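Long-range contacts in cobalamin biosynthesis protein CobN (Mycobacterium tuberculosis, PDB 7C6O), which is the large, catalytic subunit of cobaltochelatase, the enzyme that inserts cobalt into the corrin ring during cobalamin biosynthesis: residues Gly859-Ala863 with Ala899-Leu904; Ser865-Arg869 with Arg1107-Glu1113. One frame throughout, in Å; residues are numbered along the deposited sequence.

Contact 1 (Gly859-Ala863 with Ala899-Leu904); sequences GVALA and AEVLAL
G859, A863 and A903 make the close faces of a helix-helix packing in which helices 853-874 and 896-905 cross at -59°, their local axes only 7.5 Å apart, beside a mixed beta sheet of an alpha/beta region. Small residues allow this spacing. At G859 the backbone itself is the contact surface: with no side chain in the way, its CA comes within 3.7 Å of A899 CB. The G859 carbonyl also receives a CA-H...O contact from E900, CA to O 3.5 Å, while its conventional bond goes to A863 N within its own helix.

The apolar contacts centre on two methyls. A903 CB touches V860 at the valine's CA and CG2 (CB to CG2 4.0 Å), and A863 CB, meeting A903 CB, is also covered by the CD2 branch of L904.

E900 supplies the polar element. With CG anti to the backbone N (chi1 -175°) and the chain extended beyond it, the side chain passes the backbone of A863, its methylene CG near A863 N, and crosses L862 at about a right angle. N1060 ND2 hydrogen-bonds E900 OE1, which satisfies that buried oxygen. The carboxylate carbon, E900 CD, itself rests 3.7 Å from L862 CB.

Contact 2 (Ser865-Arg869 with Arg1107-Glu1113); sequences SLLAR and RTRTLSE
Helix 865-869 crosses edge strand 1107-1110 at -45° with 7.9 Å between the local axes, and S865 and T1108 bring their CA atoms nearest, 5.9 Å apart. These two short side chains suit the close approach: their hydroxyls share a hydrogen bond, S865 OG to T1108 OG1 2.7 Å, in which either may be the donor.

One helical turn on, R869 reaches towards the start of helix 1111-1123, as its long side chain allows. A bend at chi2 (65°) turns the chain so that the guanidinium meets E1113 end-on, NH1 bonding OE1 and NH2 bonding OE2, with a weak bond from NH2 to OE1 besides. NH2 to OE2 is the shortest, 2.9 Å. Both oxygens lie near the guanidinium plane, but the carboxylate is rotated 50° from it: NH1 meets the syn lone pair of OE1, whereas NH2 meets OE2 from above the carboxylate plane. NH1 adds a weak bond to T1108 O, and T1110 CG2 covers one guanidinium face.

T1110 is the N-cap residue of helix 1111-1123 and forms a capping box with E1113, T1110 N giving to E1113 OE1 (3.0 Å) and E1113 N to T1110 OG1 (3.1 Å). OE1 thus serves both cap and salt bridge. Y1096, on the adjoining antiparallel strand 1094-1099, touches R869, T1108 and T1110, while L866 and L867 pack against helix 896-905.

In the fold
Helix 853-874 carries both contacts: residues 859-863 pack on helix 896-905 in contact 1, and 865-869, the next turns, reach strand 1107-1110 in contact 2. The centres lie 14 Å apart and the two interfaces touch, E900 OE2 lying 3.8 Å from L866 CD1 and L904 CD2 3.9 Å from L867 CD1. The helix therefore joins a helix close by in the sequence to a sheet edge more than 200 residues further on. N1060, the partner of E900, belongs to strand 1056-1061 of the same mixed sheet. The one metal site, a sodium ion at D125 and S127, involves neither contact; a glycerol about 5 Å from the R1107 side chain probably comes from the crystallisation liquor.

Contact 1 (Gly859-Ala863 with Ala899-Leu904)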
loop_
_atom_site.group_PDB
_atom_site.type_symbol
_atom_site.label_atom_id
_atom_site.label_comp_id
_atom_site.label_asym_id
_atom_site.label_seq_id
_atom_site.Cartn_x
_atom_site.Cartn_y
_atom_site.Cartn_z
ATOM N N GLY A 859 14.543 13.759 1.533
ATOM C CA GLY A 859 13.753 14.714 0.773
ATOM C C GLY A 859 14.472 16.032 0.564
ATOM O O GLY A 859 14.387 16.632 -0.512
ATOM N N VAL A 860 15.185 16.505 1.589
ATOM C CA VAL A 860 15.993 17.714 1.441
ATOM C C VAL A 860 17.067 17.505 0.383
ATOM O O VAL A 860 17.307 18.376 -0.464
ATOM C CB VAL A 860 16.602 18.121 2.798
ATOM C CG1 VAL A 860 17.636 19.223 2.608
ATOM C CG2 VAL A 860 15.511 18.574 3.759
ATOM N N ALA A 861 17.727 16.345 0.409
ATOM C CA ALA A 861 18.739 16.044 -0.598
ATOM C C ALA A 861 18.123 15.943 -1.989
ATOM O O ALA A 861 18.711 16.416 -2.968
ATOM C CB ALA A 861 19.477 14.756 -0.233
ATOM N N LEU A 862 16.940 15.332 -2.096
ATOM C CA LEU A 862 16.248 15.277 -3.382
ATOM C C LEU A 862 15.917 16.679 -3.881
ATOM O O LEU A 862 16.150 17.006 -5.050
ATOM C CB LEU A 862 14.977 14.430 -3.263
ATOM C CG LEU A 862 15.162 12.912 -3.211
ATOM C CD1 LEU A 862 13.920 12.233 -2.653
ATOM C CD2 LEU A 862 15.489 12.363 -4.599
ATOM N N ALA A 863 15.369 17.523 -3.003
ATOM C CA ALA A 863 15.065 18.901 -3.378
ATOM C C ALA A 863 16.326 19.650 -3.793
ATOM O O ALA A 863 16.362 20.285 -4.853
ATOM C CB ALA A 863 14.370 19.617 -2.219
ATOM N N ALA A 899 8.772 14.650 2.095
ATOM C CA ALA A 899 9.803 15.557 2.583
ATOM C C ALA A 899 10.320 16.461 1.470
ATOM O O ALA A 899 10.638 17.631 1.710
ATOM C CB ALA A 899 10.948 14.758 3.201
ATOM N N GLU A 900 10.410 15.938 0.244
ATOM C CA GLU A 900 10.892 16.759 -0.862
ATOM C C GLU A 900 9.942 17.917 -1.139
ATOM O O GLU A 900 10.385 19.049 -1.364
ATOM C CB GLU A 900 11.079 15.909 -2.121
ATOM C CG GLU A 900 11.706 16.682 -3.276
ATOM C CD GLU A 900 11.844 15.856 -4.543
ATOM O OE1 GLU A 900 11.341 14.715 -4.573
ATOM O OE2 GLU A 900 12.455 16.353 -5.513
ATOM N N VAL A 901 8.634 17.653 -1.127
ATOM C CA VAL A 901 7.656 18.723 -1.304
ATOM C C VAL A 901 7.823 19.779 -0.217
ATOM O O VAL A 901 7.890 20.981 -0.498
ATOM C CB VAL A 901 6.226 18.151 -1.312
ATOM C CG1 VAL A 901 5.208 19.279 -1.388
ATOM C CG2 VAL A 901 6.042 17.179 -2.471
ATOM N N LEU A 902 7.895 19.339 1.040
ATOM C CA LEU A 902 8.071 20.272 2.150
ATOM C C LEU A 902 9.370 21.059 2.012
ATOM O O LEU A 902 9.399 22.271 2.255
ATOM C CB LEU A 902 8.035 19.511 3.476
ATOM C CG LEU A 902 6.692 18.868 3.832
ATOM C CD1 LEU A 902 6.783 18.063 5.120
ATOM C CD2 LEU A 902 5.611 19.931 3.946
ATOM N N ALA A 903 10.454 20.388 1.613
ATOM C CA ALA A 903 11.739 21.069 1.480
ATOM C C ALA A 903 11.697 22.128 0.386
ATOM O O ALA A 903 12.253 23.221 0.550
ATOM C CB ALA A 903 12.848 20.053 1.203
ATOM N N LEU A 904 11.048 21.825 -0.741
ATOM C CA LEU A 904 10.951 22.808 -1.816
ATOM C C LEU A 904 10.165 24.035 -1.369
ATOM O O LEU A 904 10.540 25.173 -1.681
ATOM C CB LEU A 904 10.309 22.173 -3.050
ATOM C CG LEU A 904 11.160 21.141 -3.790
ATOM C CD1 LEU A 904 10.312 20.335 -4.762
ATOM C CD2 LEU A 904 12.306 21.831 -4.517
#

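Contact 2 (Ser865-Arg869 with Arg1107-Glu1113)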
loop_
_atom_site.group_PDB
_atom_site.type_symbol
_atom_site.label_atom_id
_atom_site.label_comp_id
_atom_site.label_asym_id
_atom_site.label_seq_id
_atom_site.Cartn_x
_atom_site.Cartn_y
_atom_site.Cartn_z
ATOM N N SER A 865 19.168 18.493 -4.829
ATOM C CA SER A 865 19.767 17.928 -6.033
ATOM C C SER A 865 18.988 18.331 -7.279
ATOM O O SER A 865 19.583 18.634 -8.320
ATOM C CB SER A 865 19.842 16.405 -5.903
ATOM O OG SER A 865 20.461 15.814 -7.028
ATOM N N LEU A 866 17.657 18.339 -7.189
ATOM C CA LEU A 866 16.833 18.765 -8.318
ATOM C C LEU A 866 17.088 20.228 -8.658
ATOM O O LEU A 866 17.230 20.589 -9.832
ATOM C CB LEU A 866 15.354 18.528 -7.999
ATOM C CG LEU A 866 14.271 18.942 -9.003
ATOM C CD1 LEU A 866 13.048 18.058 -8.827
ATOM C CD2 LEU A 866 13.870 20.404 -8.845
ATOM N N LEU A 867 17.136 21.089 -7.639
ATOM C CA LEU A 867 17.337 22.513 -7.891
ATOM C C LEU A 867 18.723 22.786 -8.461
ATOM O O LEU A 867 18.871 23.604 -9.377
ATOM C CB LEU A 867 17.110 23.309 -6.607
ATOM C CG LEU A 867 15.688 23.232 -6.040
ATOM C CD1 LEU A 867 15.589 23.965 -4.720
ATOM C CD2 LEU A 867 14.680 23.785 -7.034
ATOM N N ALA A 868 19.747 22.107 -7.937
ATOM C CA ALA A 868 21.098 22.289 -8.462
ATOM C C ALA A 868 21.178 21.902 -9.933
ATOM O O ALA A 868 21.801 22.606 -10.735
ATOM C CB ALA A 868 22.097 21.476 -7.638
ATOM N N ARG A 869 20.547 20.786 -10.307
ATOM C CA ARG A 869 20.572 20.352 -11.700
ATOM C C ARG A 869 19.897 21.376 -12.603
ATOM O O ARG A 869 20.430 21.738 -13.659
ATOM C CB ARG A 869 19.896 18.986 -11.839
ATOM C CG ARG A 869 19.939 18.412 -13.251
ATOM C CD ARG A 869 21.370 18.117 -13.685
ATOM N NE ARG A 869 21.460 17.726 -15.091
ATOM C CZ ARG A 869 21.578 16.472 -15.519
ATOM N NH1 ARG A 869 21.624 15.470 -14.651
ATOM N NH2 ARG A 869 21.658 16.221 -16.818
ATOM N N ARG A 1107 20.939 11.299 -6.203
ATOM C CA ARG A 1107 21.359 11.913 -7.454
ATOM C C ARG A 1107 20.133 12.251 -8.290
ATOM O O ARG A 1107 19.080 11.622 -8.159
ATOM C CB ARG A 1107 22.290 10.983 -8.252
ATOM C CG ARG A 1107 23.620 10.687 -7.574
ATOM C CD ARG A 1107 24.096 9.283 -7.914
ATOM N NE ARG A 1107 23.234 8.267 -7.312
ATOM C CZ ARG A 1107 23.176 6.998 -7.707
ATOM N NH1 ARG A 1107 23.928 6.580 -8.717
ATOM N NH2 ARG A 1107 22.360 6.148 -7.096
ATOM N N THR A 1108 20.282 13.252 -9.152
ATOM C CA THR A 1108 19.240 13.657 -10.083
ATOM C C THR A 1108 19.775 13.546 -11.503
ATOM O O THR A 1108 20.910 13.943 -11.781
ATOM C CB THR A 1108 18.770 15.095 -9.805
ATOM O OG1 THR A 1108 18.241 15.176 -8.476
ATOM C CG2 THR A 1108 17.691 15.520 -10.795
ATOM N N ARG A 1109 18.964 12.985 -12.393
ATOM C CA ARG A 1109 19.312 12.928 -13.802
ATOM C C ARG A 1109 18.064 13.213 -14.623
ATOM O O ARG A 1109 16.941 13.179 -14.113
ATOM C CB ARG A 1109 19.931 11.572 -14.177
ATOM C CG ARG A 1109 19.037 10.373 -13.949
ATOM C CD ARG A 1109 19.817 9.077 -14.169
ATOM N NE ARG A 1109 20.813 8.856 -13.125
ATOM C CZ ARG A 1109 20.631 8.067 -12.068
ATOM N NH1 ARG A 1109 19.493 7.406 -11.912
ATOM N NH2 ARG A 1109 21.595 7.936 -11.167
ATOM N N THR A 1110 18.271 13.522 -15.900
ATOM C CA THR A 1110 17.134 13.764 -16.771
ATOM C C THR A 1110 16.454 12.444 -17.124
ATOM O O THR A 1110 17.025 11.359 -16.975
ATOM C CB THR A 1110 17.562 14.490 -18.049
ATOM O OG1 THR A 1110 18.360 13.617 -18.860
ATOM C CG2 THR A 1110 18.366 15.743 -17.714
ATOM N N LEU A 1111 15.205 12.550 -17.582
ATOM C CA LEU A 1111 14.480 11.364 -18.028
ATOM C C LEU A 1111 15.177 10.706 -19.212
ATOM O O LEU A 1111 15.222 9.475 -19.311
ATOM C CB LEU A 1111 13.040 11.736 -18.382
ATOM C CG LEU A 1111 12.128 10.628 -18.915
ATOM C CD1 LEU A 1111 12.070 9.460 -17.941
ATOM C CD2 LEU A 1111 10.735 11.183 -19.179
ATOM N N SER A 1112 15.731 11.509 -20.124
ATOM C CA SER A 1112 16.473 10.936 -21.245
ATOM C C SER A 1112 17.689 10.156 -20.759
ATOM O O SER A 1112 17.978 9.065 -21.266
ATOM C CB SER A 1112 16.900 12.034 -22.216
ATOM O OG SER A 1112 17.736 11.498 -23.228
ATOM N N GLU A 1113 18.409 10.701 -19.773
ATOM C CA GLU A 1113 19.564 10.004 -19.214
ATOM C C GLU A 1113 19.154 8.701 -18.542
ATOM O O GLU A 1113 19.813 7.670 -18.717
ATOM C CB GLU A 1113 20.295 10.910 -18.217
ATOM C CG GLU A 1113 21.097 12.032 -18.865
ATOM C CD GLU A 1113 21.620 13.047 -17.860
ATOM O OE1 GLU A 1113 21.132 13.070 -16.709
ATOM O OE2 GLU A 1113 22.521 13.830 -18.224
#